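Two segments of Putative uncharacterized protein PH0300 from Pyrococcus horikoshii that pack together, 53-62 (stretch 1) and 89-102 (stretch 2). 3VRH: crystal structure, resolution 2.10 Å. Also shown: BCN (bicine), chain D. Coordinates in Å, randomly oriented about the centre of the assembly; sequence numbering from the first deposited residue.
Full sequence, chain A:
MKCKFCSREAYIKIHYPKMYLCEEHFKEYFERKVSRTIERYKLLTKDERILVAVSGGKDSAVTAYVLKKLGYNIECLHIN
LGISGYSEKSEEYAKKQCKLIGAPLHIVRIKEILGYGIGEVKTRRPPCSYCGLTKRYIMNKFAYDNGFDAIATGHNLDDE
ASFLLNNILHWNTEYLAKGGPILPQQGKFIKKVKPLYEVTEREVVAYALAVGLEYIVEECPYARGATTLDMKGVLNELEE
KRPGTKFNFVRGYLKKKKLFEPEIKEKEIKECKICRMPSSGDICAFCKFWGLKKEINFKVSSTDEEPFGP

Stretch 1 (53-62) AVSGGKDSAV
Stretch 2 (89-102) KSEEYAKKQCKLIG

Stretch 2 is helical from K89 to I101, with regular i to i+4 backbone hydrogen bonds such as A94 N to S90 O (3.1 Å) and Q97 N to Y93 O (3.0 Å). At G102, phi/psi of 89/32° leave the helical region, and the positive phi suits glycine. Stretch 1 runs from A53 (-82/110°) through V54 (-106/112°) and a loop, in which S55 adopts -83/-13° and G56 94/-11°, to the N-cap residue G57 (-73/165°) and a helix starting at K58. Its first turn is closed by a weak bond from A61 N to G57 O (3.4 Å) and a firmer one from V62 N to K58 O (2.9 Å). The register is set by G56 CA lying 4.2 Å from A94 CA and A61 CA 6.6 Å from Q97 CA, so the two stretches, and the helices from K58 and K89 onward, run in the same general direction. The contact buries 370 Å² in total.

The closest backbone approach depends on G56. G56 CA lies 4.1 Å from A94 N and 4.3 Å from S90 O; an ideal CB here would clash with S90 O at 3.0 Å, and the backbone angles by themselves call for glycine.

One direct hydrogen bond crosses the interface. The CA-to-CB bond of Q97 (chi1 -70°, m; chi2 161°, t; chi3 5°) points toward stretch 1, and Q97 NE2 donates to G56 O (2.9 Å, 155°), so its amide satisfies a loop carbonyl just ahead of the helix. The other end of the amide works through water 1, which donates to Q97 OE1 (2.6 Å) and G57 O (3.1 Å) and accepts from G56 N (2.7 Å) and S60 OG (3.0 Å). Loop, helix start and glutamine are thereby tied to a single site.

Van der Waals contacts complete the interface. The apolar side-chain pairs are V54 with A94 and with C98: V54 (chi1 -56°, m) places CG2 3.9 Å from SG of C98 (chi1 -64°, m) and 4.2 Å from A94 CB. Other contacts set carbon against oxygen. V54 O lies 4.0 Å from A94 CB, A61 CB packs 3.4 Å from Q97 OE1, and I101 (chi1 -70°, m; chi2 161°, t) brings CD1 to 3.7 Å from A61 O. Y93 (chi1 -87°, m; chi2 84°) contributes its CB, 4.3 Å from G56 O, before its side chain leads away.

Within stretch 1, the CA-to-CB bond of S55 (chi1 61°, p) points away from stretch 2, and S55 OG accepts from G57 N (2.9 Å), bracing the loop. Bicine O4 bonds to S55 OG (2.9 Å), accepts from S60 N (3.0 Å) and donates to S60 OG (2.7 Å; S60 chi1 51°, p), while bicine O6 donates to A53 O (2.8 Å).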

ATOM      1  N   ALA A  53      26.689  -8.783   7.259  1.00 24.11           N
ATOM      2  CA  ALA A  53      27.008  -8.850   5.834  1.00 29.04           C
ATOM      3  C   ALA A  53      27.244  -7.444   5.370  1.00 26.82           C
ATOM      4  O   ALA A  53      26.310  -6.658   5.304  1.00 30.94           O
ATOM      5  CB  ALA A  53      25.845  -9.471   5.046  1.00 31.65           C
ATOM      6  N   VAL A  54      28.484  -7.113   5.055  1.00 26.58           N
ATOM      7  CA  VAL A  54      28.802  -5.730   4.721  1.00 26.10           C
ATOM      8  C   VAL A  54      29.024  -5.546   3.209  1.00 25.32           C
ATOM      9  O   VAL A  54      29.977  -6.065   2.633  1.00 23.89           O
ATOM     10  CB  VAL A  54      29.972  -5.193   5.590  1.00 27.02           C
ATOM     11  CG1 VAL A  54      29.627  -5.353   7.061  1.00 25.69           C
ATOM     12  CG2 VAL A  54      31.231  -5.956   5.321  1.00 27.25           C
ATOM     13  N   SER A  55      28.109  -4.820   2.572  1.00 19.73           N
ATOM     14  CA  SER A  55      28.154  -4.610   1.123  1.00 24.50           C
ATOM     15  C   SER A  55      29.097  -3.476   0.745  1.00 21.51           C
ATOM     16  O   SER A  55      29.428  -3.302  -0.423  1.00 24.14           O
ATOM     17  CB  SER A  55      26.757  -4.227   0.631  1.00 22.47           C
ATOM     18  OG  SER A  55      26.365  -3.013   1.276  1.00 22.79           O
ATOM     19  N   GLY A  56      29.510  -2.689   1.735  1.00 21.03           N
ATOM     20  CA  GLY A  56      30.159  -1.416   1.456  1.00 21.97           C
ATOM     21  C   GLY A  56      29.168  -0.253   1.453  1.00 19.89           C
ATOM     22  O   GLY A  56      29.576   0.902   1.432  1.00 21.36           O
ATOM     23  N   GLY A  57      27.870  -0.564   1.474  1.00 23.37           N
ATOM     24  CA  GLY A  57      26.811   0.441   1.591  1.00 22.11           C
ATOM     25  C   GLY A  57      26.731   1.013   2.996  1.00 23.08           C
ATOM     26  O   GLY A  57      27.323   0.466   3.935  1.00 24.90           O
ATOM     27  N   LYS A  58      26.027   2.125   3.160  1.00 21.19           N
ATOM     28  CA  LYS A  58      25.983   2.798   4.467  1.00 22.66           C
ATOM     29  C   LYS A  58      25.280   1.967   5.555  1.00 21.22           C
ATOM     30  O   LYS A  58      25.615   2.076   6.733  1.00 22.13           O
ATOM     31  CB  LYS A  58      25.266   4.152   4.356  1.00 22.06           C
ATOM     32  CG  LYS A  58      23.753   4.003   4.052  1.00 19.14           C
ATOM     33  CD  LYS A  58      23.043   5.327   3.846  1.00 21.59           C
ATOM     34  CE  LYS A  58      21.538   5.119   3.661  1.00 21.80           C
ATOM     35  NZ  LYS A  58      21.203   4.249   2.481  1.00 22.57           N
ATOM     36  N   ASP A  59      24.295   1.165   5.158  1.00 19.67           N
ATOM     37  CA  ASP A  59      23.374   0.554   6.114  1.00 21.60           C
ATOM     38  C   ASP A  59      24.011  -0.603   6.883  1.00 24.65           C
ATOM     39  O   ASP A  59      23.938  -0.663   8.105  1.00 19.21           O
ATOM     40  CB  ASP A  59      22.090   0.120   5.406  1.00 19.13           C
ATOM     41  CG  ASP A  59      21.435   1.280   4.644  1.00 24.55           C
ATOM     42  OD1 ASP A  59      20.889   2.184   5.311  1.00 26.44           O
ATOM     43  OD2 ASP A  59      21.514   1.322   3.401  1.00 25.02           O
ATOM     44  N   SER A  60      24.634  -1.516   6.151  1.00 20.44           N
ATOM     45  CA  SER A  60      25.369  -2.586   6.776  1.00 23.36           C
ATOM     46  C   SER A  60      26.602  -2.042   7.504  1.00 21.45           C
ATOM     47  O   SER A  60      27.000  -2.577   8.535  1.00 23.16           O
ATOM     48  CB  SER A  60      25.751  -3.643   5.738  1.00 26.06           C
ATOM     49  OG  SER A  60      26.391  -3.065   4.618  1.00 27.13           O
ATOM     50  N   ALA A  61      27.193  -0.962   6.992  1.00 19.16           N
ATOM     51  CA  ALA A  61      28.340  -0.359   7.651  1.00 19.84           C
ATOM     52  C   ALA A  61      27.991   0.195   9.022  1.00 20.83           C
ATOM     53  O   ALA A  61      28.720  -0.010   9.985  1.00 20.47           O
ATOM     54  CB  ALA A  61      28.948   0.744   6.787  1.00 17.83           C
ATOM     55  N   VAL A  62      26.891   0.938   9.094  1.00 22.37           N
ATOM     56  CA  VAL A  62      26.459   1.549  10.342  1.00 22.68           C
ATOM     57  C   VAL A  62      26.010   0.437  11.300  1.00 23.94           C
ATOM     58  O   VAL A  62      26.210   0.522  12.516  1.00 22.22           O
ATOM     59  CB  VAL A  62      25.316   2.591  10.076  1.00 24.69           C
ATOM     60  CG1 VAL A  62      24.539   2.930  11.351  1.00 20.27           C
ATOM     61  CG2 VAL A  62      25.900   3.863   9.452  1.00 26.95           C
ATOM     62  N   LYS A  89      36.118  -1.569  -6.181  1.00 28.15           N
ATOM     63  CA  LYS A  89      35.923  -0.378  -5.352  1.00 27.66           C
ATOM     64  C   LYS A  89      34.995  -0.687  -4.176  1.00 25.08           C
ATOM     65  O   LYS A  89      35.238  -0.229  -3.058  1.00 25.96           O
ATOM     66  CB  LYS A  89      35.412   0.834  -6.160  1.00 23.99           C
ATOM     67  CG  LYS A  89      35.292   2.108  -5.308  1.00 26.57           C
ATOM     68  CD  LYS A  89      34.669   3.319  -6.041  1.00 31.06           C
ATOM     69  CE  LYS A  89      35.635   3.945  -7.051  1.00 31.39           C
ATOM     70  NZ  LYS A  89      36.971   4.216  -6.430  1.00 30.72           N
ATOM     71  N   SER A  90      33.954  -1.485  -4.418  1.00 26.58           N
ATOM     72  CA  SER A  90      33.014  -1.872  -3.349  1.00 26.25           C
ATOM     73  C   SER A  90      33.693  -2.656  -2.222  1.00 24.54           C
ATOM     74  O   SER A  90      33.470  -2.395  -1.036  1.00 25.76           O
ATOM     75  CB  SER A  90      31.836  -2.685  -3.909  1.00 25.34           C
ATOM     76  OG  SER A  90      31.032  -1.904  -4.809  1.00 30.17           O
ATOM     77  N   GLU A  91      34.490  -3.647  -2.595  1.00 22.08           N
ATOM     78  CA  GLU A  91      35.240  -4.399  -1.607  1.00 20.91           C
ATOM     79  C   GLU A  91      36.171  -3.479  -0.822  1.00 24.22           C
ATOM     80  O   GLU A  91      36.321  -3.640   0.382  1.00 25.20           O
ATOM     81  CB  GLU A  91      36.049  -5.505  -2.278  1.00 23.91           C
ATOM     82  CG  GLU A  91      36.795  -6.383  -1.294  1.00 29.14           C
ATOM     83  CD  GLU A  91      37.464  -7.577  -1.950  1.00 28.83           C
ATOM     84  OE1 GLU A  91      36.757  -8.393  -2.586  1.00 26.97           O
ATOM     85  OE2 GLU A  91      38.695  -7.694  -1.819  1.00 23.33           O
ATOM     86  N   GLU A  92      36.784  -2.507  -1.503  1.00 23.31           N
ATOM     87  CA  GLU A  92      37.696  -1.594  -0.831  1.00 28.67           C
ATOM     88  C   GLU A  92      36.973  -0.757   0.214  1.00 24.11           C
ATOM     89  O   GLU A  92      37.520  -0.520   1.288  1.00 23.30           O
ATOM     90  CB  GLU A  92      38.451  -0.693  -1.822  1.00 29.27           C
ATOM     91  CG  GLU A  92      39.506  -1.412  -2.665  1.00 30.44           C
ATOM     92  CD  GLU A  92      40.473  -2.253  -1.827  1.00 44.91           C
ATOM     93  OE1 GLU A  92      41.031  -1.717  -0.831  1.00 48.04           O
ATOM     94  OE2 GLU A  92      40.669  -3.452  -2.157  1.00 38.56           O
ATOM     95  N   TYR A  93      35.750  -0.322  -0.103  1.00 25.08           N
ATOM     96  CA  TYR A  93      34.919   0.428   0.846  1.00 22.45           C
ATOM     97  C   TYR A  93      34.563  -0.431   2.079  1.00 23.88           C
ATOM     98  O   TYR A  93      34.622   0.027   3.219  1.00 21.56           O
ATOM     99  CB  TYR A  93      33.658   0.990   0.150  1.00 23.63           C
ATOM    100  CG  TYR A  93      33.931   2.341  -0.473  1.00 27.37           C
ATOM    101  CD1 TYR A  93      34.495   2.442  -1.729  1.00 30.92           C
ATOM    102  CD2 TYR A  93      33.681   3.515   0.223  1.00 27.40           C
ATOM    103  CE1 TYR A  93      34.792   3.676  -2.286  1.00 31.99           C
ATOM    104  CE2 TYR A  93      33.967   4.752  -0.329  1.00 32.19           C
ATOM    105  CZ  TYR A  93      34.524   4.829  -1.586  1.00 33.02           C
ATOM    106  OH  TYR A  93      34.829   6.056  -2.150  1.00 32.00           O
ATOM    107  N   ALA A  94      34.207  -1.684   1.839  1.00 23.14           N
ATOM    108  CA  ALA A  94      33.903  -2.592   2.929  1.00 23.87           C
ATOM    109  C   ALA A  94      35.145  -2.811   3.815  1.00 23.53           C
ATOM    110  O   ALA A  94      35.050  -2.748   5.041  1.00 23.37           O
ATOM    111  CB  ALA A  94      33.373  -3.913   2.388  1.00 18.38           C
ATOM    112  N   LYS A  95      36.307  -3.035   3.199  1.00 24.15           N
ATOM    113  CA  LYS A  95      37.555  -3.198   3.969  1.00 23.20           C
ATOM    114  C   LYS A  95      37.881  -1.994   4.846  1.00 25.20           C
ATOM    115  O   LYS A  95      38.145  -2.133   6.042  1.00 27.42           O
ATOM    116  CB  LYS A  95      38.727  -3.544   3.053  1.00 26.63           C
ATOM    117  CG  LYS A  95      38.697  -5.007   2.629  1.00 29.26           C
ATOM    118  CD  LYS A  95      39.366  -5.253   1.286  1.00 30.71           C
ATOM    119  CE  LYS A  95      40.816  -4.836   1.275  1.00 41.42           C
ATOM    120  NZ  LYS A  95      41.392  -5.115  -0.071  1.00 49.31           N
ATOM    121  N   LYS A  96      37.836  -0.811   4.258  1.00 25.27           N
ATOM    122  CA  LYS A  96      38.078   0.399   5.018  1.00 25.70           C
ATOM    123  C   LYS A  96      37.095   0.556   6.186  1.00 27.28           C
ATOM    124  O   LYS A  96      37.497   0.875   7.304  1.00 27.42           O
ATOM    125  CB  LYS A  96      38.051   1.620   4.101  1.00 26.22           C
ATOM    126  CG  LYS A  96      38.385   2.909   4.832  1.00 32.93           C
ATOM    127  CD  LYS A  96      38.616   4.085   3.873  1.00 38.29           C
ATOM    128  CE  LYS A  96      39.406   5.212   4.554  1.00 43.36           C
ATOM    129  NZ  LYS A  96      39.678   6.357   3.636  1.00 45.67           N
ATOM    130  N   GLN A  97      35.812   0.312   5.935  1.00 26.32           N
ATOM    131  CA  GLN A  97      34.822   0.328   7.007  1.00 23.92           C
ATOM    132  C   GLN A  97      35.166  -0.621   8.162  1.00 22.16           C
ATOM    133  O   GLN A  97      35.106  -0.238   9.323  1.00 25.26           O
ATOM    134  CB  GLN A  97      33.436  -0.024   6.454  1.00 23.68           C
ATOM    135  CG  GLN A  97      32.824   1.062   5.566  1.00 23.77           C
ATOM    136  CD  GLN A  97      31.711   0.545   4.688  1.00 21.41           C
ATOM    137  OE1 GLN A  97      31.301  -0.620   4.791  1.00 22.80           O
ATOM    138  NE2 GLN A  97      31.207   1.412   3.806  1.00 22.16           N
ATOM    139  N   CYS A  98      35.485  -1.868   7.852  1.00 21.70           N
ATOM    140  CA  CYS A  98      35.781  -2.839   8.905  1.00 26.40           C
ATOM    141  C   CYS A  98      37.079  -2.517   9.667  1.00 27.04           C
ATOM    142  O   CYS A  98      37.195  -2.796  10.863  1.00 27.86           O
ATOM    143  CB  CYS A  98      35.778  -4.265   8.349  1.00 25.21           C
ATOM    144  SG  CYS A  98      34.105  -4.785   7.720  1.00 27.02           S
ATOM    145  N   LYS A  99      38.037  -1.904   8.980  1.00 25.33           N
ATOM    146  CA  LYS A  99      39.260  -1.424   9.632  1.00 32.95           C
ATOM    147  C   LYS A  99      38.885  -0.343  10.647  1.00 33.30           C
ATOM    148  O   LYS A  99      39.313  -0.370  11.799  1.00 25.71           O
ATOM    149  CB  LYS A  99      40.228  -0.842   8.591  1.00 27.30           C
ATOM    150  CG  LYS A  99      41.548  -1.577   8.451  1.00 44.65           C
ATOM    151  CD  LYS A  99      41.460  -2.757   7.484  1.00 48.29           C
ATOM    152  CE  LYS A  99      42.767  -3.566   7.466  1.00 47.87           C
ATOM    153  NZ  LYS A  99      43.005  -4.284   8.759  1.00 50.97           N
ATOM    154  N   LEU A 100      38.070   0.613  10.204  1.00 30.23           N
ATOM    155  CA  LEU A 100      37.589   1.676  11.083  1.00 30.39           C
ATOM    156  C   LEU A 100      36.785   1.091  12.247  1.00 29.23           C
ATOM    157  O   LEU A 100      36.950   1.494  13.391  1.00 30.17           O
ATOM    158  CB  LEU A 100      36.717   2.656  10.302  1.00 24.63           C
ATOM    159  CG  LEU A 100      36.248   3.867  11.108  1.00 37.70           C
ATOM    160  CD1 LEU A 100      37.454   4.715  11.485  1.00 36.66           C
ATOM    161  CD2 LEU A 100      35.216   4.696  10.334  1.00 29.90           C
ATOM    162  N   ILE A 101      35.924   0.127  11.948  1.00 28.83           N
ATOM    163  CA  ILE A 101      35.052  -0.454  12.968  1.00 29.55           C
ATOM    164  C   ILE A 101      35.871  -1.318  13.902  1.00 28.87           C
ATOM    165  O   ILE A 101      35.614  -1.366  15.104  1.00 27.66           O
ATOM    166  CB  ILE A 101      33.958  -1.330  12.351  1.00 27.53           C
ATOM    167  CG1 ILE A 101      32.936  -0.467  11.612  1.00 26.50           C
ATOM    168  CG2 ILE A 101      33.252  -2.158  13.423  1.00 31.80           C
ATOM    169  CD1 ILE A 101      32.116  -1.251  10.631  1.00 20.72           C
ATOM    170  N   GLY A 102      36.862  -1.999  13.340  1.00 27.13           N
ATOM    171  CA  GLY A 102      37.690  -2.896  14.130  1.00 29.89           C
ATOM    172  C   GLY A 102      37.099  -4.295  14.184  1.00 31.51           C
ATOM    173  O   GLY A 102      37.232  -5.002  15.176  1.00 32.67           O
TER
HETATM  174  N1  BCN D 403      22.072  -4.405   3.742  1.00 36.46           N
HETATM  175  C1  BCN D 403      21.015  -3.364   4.071  1.00 32.83           C
HETATM  176  C2  BCN D 403      20.001  -3.148   3.012  1.00 32.96           C
HETATM  177  O21 BCN D 403      19.753  -4.106   2.235  1.00 40.94           O
HETATM  178  O22 BCN D 403      19.437  -2.039   2.883  1.00 39.83           O
HETATM  179  C3  BCN D 403      23.238  -3.787   3.056  1.00 37.46           C
HETATM  180  C4  BCN D 403      23.444  -2.261   3.170  1.00 37.24           C
HETATM  181  O4  BCN D 403      24.544  -1.769   3.181  1.00 24.87           O
HETATM  182  C5  BCN D 403      22.525  -5.052   4.972  1.00 23.14           C
HETATM  183  C6  BCN D 403      23.338  -6.255   4.752  1.00 34.77           C
HETATM  184  O6  BCN D 403      23.527  -7.034   5.626  1.00 33.52           O
HETATM  185  O   HOH W   1      29.153  -1.962   4.329  1.00 20.71           O